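Local structure of putative major capsid protein (Cafeteriavirus-dependent mavirus, 6G44) at residues V230-I244 against F257-L269. The protein probably builds the icosahedral shell of a marine virophage, its double jelly-roll subunits joining in threes as capsid capsomers. Numbering follows the deposited sequence. Where two conformers were deposited one is given.
Sequences VILDGQFKPENMIGI and FEVDITGFKINML
Inside the N-terminal jelly roll of this double jelly-roll capsid protein, strand 222-235, the short helix 238-241 and strand 242-244 lie over strand 258-273, and Phe236 meets Phe264 where the latter strand has just turned its corner at Gly263. Phe264 brings its CZ over one face of the Phe236 ring, displaced toward the rim and 3.4 Å from Phe236 CG. The ring planes are inclined at 34°, so the two rings meet obliquely. With its CG anti to the backbone N (chi1 -176°), Phe264 reaches up from its strand to that face. Ile266 CD1 comes within 3.9 Å of Phe236 CZ and also meets Leu232 CD1; farther along, Met268, bent at its last torsion, lays SD and CE against Val230 CG2. Before the corner, on 258-262, Pro238 at the start of the helix runs alongside Val259 in the opposite sense, its CB 3.6 Å from Val259 CG1, and puts its CD 3.8 Å from Ile261 CG1. From the other end of that helix, Met241 CE touches Ile261 CD1. At the far end Ile244 CG2 makes a CH-pi contact over the Phe257 ring, 4.3 Å from its centroid. Asp260, its CB directed away, forms a salt bridge through OD2 to Lys84 NZ. The segments adhere through branched aliphatic, proline-ring, thioether and aromatic groups, so their fit probably rests on shape and on excluding water from the mostly buried faces, while Val230 and Leu232 pair their backbones with strand 58-66.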
loop_
_atom_site.group_PDB
_atom_site.type_symbol
_atom_site.label_atom_id
_atom_site.label_comp_id
_atom_site.label_asym_id
_atom_site.label_seq_id
_atom_site.Cartn_x
_atom_site.Cartn_y
_atom_site.Cartn_z
ATOM N N VAL C 230 -13.607 -33.132 -8.137
ATOM C CA VAL C 230 -14.009 -31.890 -7.457
ATOM C C VAL C 230 -15.504 -31.793 -7.716
ATOM O O VAL C 230 -15.927 -31.592 -8.856
ATOM C CB VAL C 230 -13.242 -30.669 -7.970
ATOM C CG1 VAL C 230 -13.783 -29.374 -7.370
ATOM C CG2 VAL C 230 -11.750 -30.826 -7.653
ATOM N N ILE C 231 -16.273 -31.920 -6.639
ATOM C CA ILE C 231 -17.740 -31.970 -6.718
ATOM C C ILE C 231 -18.302 -30.732 -6.029
ATOM O O ILE C 231 -18.064 -30.535 -4.823
ATOM C CB ILE C 231 -18.274 -33.247 -6.063
ATOM C CG1 ILE C 231 -17.650 -34.491 -6.706
ATOM C CG2 ILE C 231 -19.802 -33.331 -6.179
ATOM C CD1 ILE C 231 -17.587 -35.682 -5.768
ATOM N N LEU C 232 -19.034 -29.928 -6.793
ATOM C CA LEU C 232 -19.538 -28.619 -6.290
ATOM C C LEU C 232 -21.057 -28.621 -6.219
ATOM O O LEU C 232 -21.737 -29.058 -7.153
ATOM C CB LEU C 232 -19.119 -27.501 -7.222
ATOM C CG LEU C 232 -17.638 -27.433 -7.586
ATOM C CD1 LEU C 232 -17.402 -26.334 -8.614
ATOM C CD2 LEU C 232 -16.794 -27.222 -6.350
ATOM N N ASP C 233 -21.588 -28.082 -5.116
ATOM C CA ASP C 233 -23.009 -27.696 -5.066
ATOM C C ASP C 233 -23.075 -26.333 -5.753
ATOM O O ASP C 233 -22.794 -25.303 -5.108
ATOM C CB ASP C 233 -23.494 -27.646 -3.622
ATOM C CG ASP C 233 -24.893 -27.062 -3.454
ATOM O OD1 ASP C 233 -25.633 -26.916 -4.421
ATOM O OD2 ASP C 233 -25.202 -26.772 -2.270
ATOM N N GLY C 234 -23.351 -26.313 -7.038
ATOM C CA GLY C 234 -23.350 -25.080 -7.819
ATOM C C GLY C 234 -24.540 -24.191 -7.513
ATOM O O GLY C 234 -25.689 -24.592 -7.708
ATOM N N GLN C 235 -24.285 -23.001 -6.969
ATOM C CA GLN C 235 -25.318 -22.009 -6.706
ATOM C C GLN C 235 -24.900 -20.675 -7.316
ATOM O O GLN C 235 -24.900 -19.644 -6.616
ATOM C CB GLN C 235 -25.606 -21.885 -5.207
ATOM C CG GLN C 235 -26.148 -23.137 -4.561
ATOM C CD GLN C 235 -27.551 -23.470 -5.035
ATOM O OE1 GLN C 235 -28.335 -22.583 -5.402
ATOM N NE2 GLN C 235 -27.859 -24.766 -5.076
ATOM N N PHE C 236 -24.555 -20.703 -8.590
ATOM C CA PHE C 236 -24.083 -19.538 -9.394
ATOM C C PHE C 236 -25.310 -18.781 -9.878
ATOM O O PHE C 236 -25.614 -18.731 -11.082
ATOM C CB PHE C 236 -23.198 -19.977 -10.536
ATOM C CG PHE C 236 -21.967 -20.691 -10.081
ATOM C CD1 PHE C 236 -21.927 -22.072 -9.894
ATOM C CD2 PHE C 236 -20.802 -19.966 -9.807
ATOM C CE1 PHE C 236 -20.788 -22.712 -9.483
ATOM C CE2 PHE C 236 -19.662 -20.625 -9.381
ATOM C CZ PHE C 236 -19.638 -21.980 -9.232
ATOM N N LYS C 237 -25.974 -18.190 -8.913
ATOM C CA LYS C 237 -27.241 -17.522 -9.126
ATOM C C LYS C 237 -27.090 -16.063 -8.799
ATOM O O LYS C 237 -26.127 -15.675 -8.153
ATOM C CB LYS C 237 -28.315 -18.163 -8.273
ATOM C CG LYS C 237 -28.183 -18.001 -6.786
ATOM C CD LYS C 237 -29.140 -18.959 -6.100
ATOM C CE LYS C 237 -29.240 -18.635 -4.631
ATOM N NZ LYS C 237 -29.969 -19.714 -3.912
ATOM N N PRO C 238 -28.026 -15.228 -9.254
ATOM C CA PRO C 238 -27.848 -13.791 -9.161
ATOM C C PRO C 238 -27.591 -13.278 -7.744
ATOM O O PRO C 238 -26.709 -12.416 -7.560
ATOM C CB PRO C 238 -29.153 -13.259 -9.747
ATOM C CG PRO C 238 -29.527 -14.278 -10.742
ATOM C CD PRO C 238 -29.241 -15.554 -10.032
ATOM N N GLU C 239 -28.282 -13.785 -6.736
ATOM C CA GLU C 239 -28.059 -13.299 -5.372
ATOM C C GLU C 239 -26.653 -13.594 -4.850
ATOM O O GLU C 239 -26.181 -12.939 -3.941
ATOM C CB GLU C 239 -29.102 -13.908 -4.417
ATOM C CG GLU C 239 -29.057 -13.352 -3.018
ATOM C CD GLU C 239 -30.324 -13.569 -2.219
ATOM O OE1 GLU C 239 -31.193 -14.367 -2.650
ATOM O OE2 GLU C 239 -30.430 -12.947 -1.132
ATOM N N ASN C 240 -26.011 -14.630 -5.366
ATOM C CA ASN C 240 -24.644 -14.930 -4.979
ATOM C C ASN C 240 -23.593 -14.145 -5.726
ATOM O O ASN C 240 -22.542 -13.852 -5.146
ATOM C CB ASN C 240 -24.399 -16.427 -5.043
ATOM C CG ASN C 240 -25.124 -17.156 -3.933
ATOM O OD1 ASN C 240 -25.409 -16.583 -2.882
ATOM N ND2 ASN C 240 -25.417 -18.429 -4.152
ATOM N N MET C 241 -23.865 -13.758 -6.951
ATOM C CA MET C 241 -22.846 -13.175 -7.852
ATOM C C MET C 241 -23.007 -11.698 -8.162
ATOM O O MET C 241 -22.012 -11.027 -8.310
ATOM C CB MET C 241 -22.794 -13.932 -9.189
ATOM C CG MET C 241 -22.467 -15.393 -9.037
ATOM S SD MET C 241 -22.092 -16.195 -10.594
ATOM C CE MET C 241 -23.628 -15.989 -11.463
ATOM N N ILE C 242 -24.232 -11.217 -8.384
ATOM C CA ILE C 242 -24.494 -9.946 -9.003
ATOM C C ILE C 242 -24.725 -8.842 -7.979
ATOM O O ILE C 242 -25.498 -8.980 -7.049
ATOM C CB ILE C 242 -25.730 -10.069 -9.950
ATOM C CG1 ILE C 242 -25.488 -11.185 -10.989
ATOM C CG2 ILE C 242 -26.076 -8.736 -10.610
ATOM C CD1 ILE C 242 -24.396 -10.892 -12.008
ATOM N N GLY C 243 -23.999 -7.751 -8.168
ATOM C CA GLY C 243 -24.209 -6.530 -7.411
ATOM C C GLY C 243 -24.782 -5.383 -8.199
ATOM O O GLY C 243 -24.353 -5.115 -9.329
ATOM N N ILE C 244 -25.774 -4.704 -7.598
ATOM C CA ILE C 244 -26.449 -3.550 -8.200
ATOM C C ILE C 244 -26.501 -2.465 -7.141
ATOM O O ILE C 244 -26.987 -2.699 -6.043
ATOM C CB ILE C 244 -27.883 -3.891 -8.709
ATOM C CG1 ILE C 244 -27.829 -5.061 -9.706
ATOM C CG2 ILE C 244 -28.480 -2.659 -9.352
ATOM C CD1 ILE C 244 -29.182 -5.618 -10.102
ATOM N N PHE C 257 -34.990 -5.721 -8.579
ATOM C CA PHE C 257 -34.600 -6.161 -9.901
ATOM C C PHE C 257 -34.847 -7.643 -10.028
ATOM O O PHE C 257 -34.846 -8.346 -9.045
ATOM C CB PHE C 257 -33.127 -5.800 -10.139
ATOM C CG PHE C 257 -32.872 -4.343 -9.958
ATOM C CD1 PHE C 257 -33.221 -3.437 -10.962
ATOM C CD2 PHE C 257 -32.385 -3.842 -8.751
ATOM C CE1 PHE C 257 -33.050 -2.080 -10.784
ATOM C CE2 PHE C 257 -32.235 -2.469 -8.567
ATOM C CZ PHE C 257 -32.566 -1.599 -9.583
ATOM N N GLU C 258 -35.091 -8.088 -11.253
ATOM C CA GLU C 258 -35.211 -9.512 -11.560
ATOM C C GLU C 258 -34.043 -9.839 -12.458
ATOM O O GLU C 258 -33.849 -9.183 -13.473
ATOM C CB GLU C 258 -36.527 -9.750 -12.298
ATOM C CG GLU C 258 -36.774 -11.180 -12.744
ATOM C CD GLU C 258 -38.077 -11.363 -13.516
ATOM O OE1 GLU C 258 -38.979 -10.503 -13.443
ATOM O OE2 GLU C 258 -38.193 -12.391 -14.211
ATOM N N VAL C 259 -33.248 -10.832 -12.062
ATOM C CA VAL C 259 -32.011 -11.156 -12.773
ATOM C C VAL C 259 -32.034 -12.623 -13.108
ATOM O O VAL C 259 -32.417 -13.450 -12.267
ATOM C CB VAL C 259 -30.775 -10.811 -11.911
ATOM C CG1 VAL C 259 -29.502 -11.135 -12.668
ATOM C CG2 VAL C 259 -30.821 -9.345 -11.493
ATOM N N ASP C 260 -31.650 -12.947 -14.341
ATOM C CA ASP C 260 -31.577 -14.327 -14.850
ATOM C C ASP C 260 -30.178 -14.637 -15.366
ATOM O O ASP C 260 -29.646 -13.815 -16.086
ATOM C CB ASP C 260 -32.553 -14.478 -16.022
ATOM C CG ASP C 260 -34.003 -14.355 -15.596
ATOM O OD1 ASP C 260 -34.367 -14.946 -14.567
ATOM O OD2 ASP C 260 -34.771 -13.684 -16.302
ATOM N N ILE C 261 -29.668 -15.835 -15.090
ATOM C CA ILE C 261 -28.388 -16.332 -15.609
ATOM C C ILE C 261 -28.664 -17.322 -16.730
ATOM O O ILE C 261 -29.503 -18.234 -16.575
ATOM C CB ILE C 261 -27.588 -17.036 -14.499
ATOM C CG1 ILE C 261 -27.406 -16.105 -13.275
ATOM C CG2 ILE C 261 -26.243 -17.589 -14.993
ATOM C CD1 ILE C 261 -26.583 -14.845 -13.521
ATOM N N THR C 262 -27.973 -17.129 -17.836
ATOM C CA THR C 262 -28.028 -18.050 -18.970
ATOM C C THR C 262 -26.639 -18.306 -19.501
ATOM O O THR C 262 -25.697 -17.538 -19.245
ATOM C CB THR C 262 -28.938 -17.518 -20.098
ATOM O OG1 THR C 262 -28.425 -16.287 -20.636
ATOM C CG2 THR C 262 -30.370 -17.331 -19.600
ATOM N N GLY C 263 -26.498 -19.367 -20.277
ATOM C CA GLY C 263 -25.256 -19.679 -20.940
ATOM C C GLY C 263 -24.122 -20.002 -19.979
ATOM O O GLY C 263 -22.959 -19.855 -20.351
ATOM N N PHE C 264 -24.456 -20.439 -18.779
ATOM C CA PHE C 264 -23.425 -20.747 -17.754
ATOM C C PHE C 264 -22.466 -21.848 -18.196
ATOM O O PHE C 264 -22.885 -22.906 -18.675
ATOM C CB PHE C 264 -24.067 -21.083 -16.428
ATOM C CG PHE C 264 -23.085 -21.319 -15.327
ATOM C CD1 PHE C 264 -22.599 -20.245 -14.609
ATOM C CD2 PHE C 264 -22.648 -22.575 -15.017
ATOM C CE1 PHE C 264 -21.685 -20.452 -13.580
ATOM C CE2 PHE C 264 -21.735 -22.790 -13.992
ATOM C CZ PHE C 264 -21.236 -21.711 -13.293
ATOM N N LYS C 265 -21.165 -21.560 -18.071
ATOM C CA LYS C 265 -20.109 -22.521 -18.304
ATOM C C LYS C 265 -19.101 -22.424 -17.165
ATOM O O LYS C 265 -18.944 -21.354 -16.562
ATOM C CB LYS C 265 -19.398 -22.238 -19.615
ATOM C CG LYS C 265 -20.291 -22.361 -20.845
ATOM C CD LYS C 265 -20.693 -23.798 -21.098
ATOM C CE LYS C 265 -21.521 -23.968 -22.372
ATOM N NZ LYS C 265 -22.108 -25.351 -22.410
ATOM N N ILE C 266 -18.457 -23.539 -16.864
ATOM C CA ILE C 266 -17.449 -23.606 -15.816
ATOM C C ILE C 266 -16.375 -24.610 -16.189
ATOM O O ILE C 266 -16.682 -25.704 -16.693
ATOM C CB ILE C 266 -18.079 -23.899 -14.442
ATOM C CG1 ILE C 266 -17.038 -23.778 -13.297
ATOM C CG2 ILE C 266 -18.781 -25.250 -14.428
ATOM C CD1 ILE C 266 -17.635 -23.917 -11.920
ATOM N N ASN C 267 -15.113 -24.214 -16.005
ATOM C CA ASN C 267 -13.961 -25.103 -16.167
ATOM C C ASN C 267 -13.067 -24.983 -14.940
ATOM O O ASN C 267 -13.062 -23.937 -14.294
ATOM C CB ASN C 267 -13.174 -24.713 -17.417
ATOM C CG ASN C 267 -13.951 -24.937 -18.704
ATOM O OD1 ASN C 267 -14.903 -25.711 -18.742
ATOM N ND2 ASN C 267 -13.516 -24.302 -19.775
ATOM N N MET C 268 -12.326 -26.040 -14.639
ATOM C CA MET C 268 -11.296 -26.023 -13.587
ATOM C C MET C 268 -9.961 -25.898 -14.260
ATOM O O MET C 268 -9.643 -26.693 -15.140
ATOM C CB MET C 268 -11.354 -27.255 -12.712
ATOM C CG MET C 268 -10.286 -27.250 -11.625
ATOM S SD MET C 268 -10.616 -28.413 -10.294
ATOM C CE MET C 268 -10.456 -29.960 -11.172
ATOM N N LEU C 269 -9.178 -24.882 -13.872
ATOM C CA LEU C 269 -7.903 -24.576 -14.484
ATOM C C LEU C 269 -6.805 -24.823 -13.478
ATOM O O LEU C 269 -6.869 -24.281 -12.354
ATOM C CB LEU C 269 -7.845 -23.128 -14.936
ATOM C CG LEU C 269 -8.531 -22.754 -16.254
ATOM C CD1 LEU C 269 -9.991 -23.177 -16.364
ATOM C CD2 LEU C 269 -8.420 -21.276 -16.541
#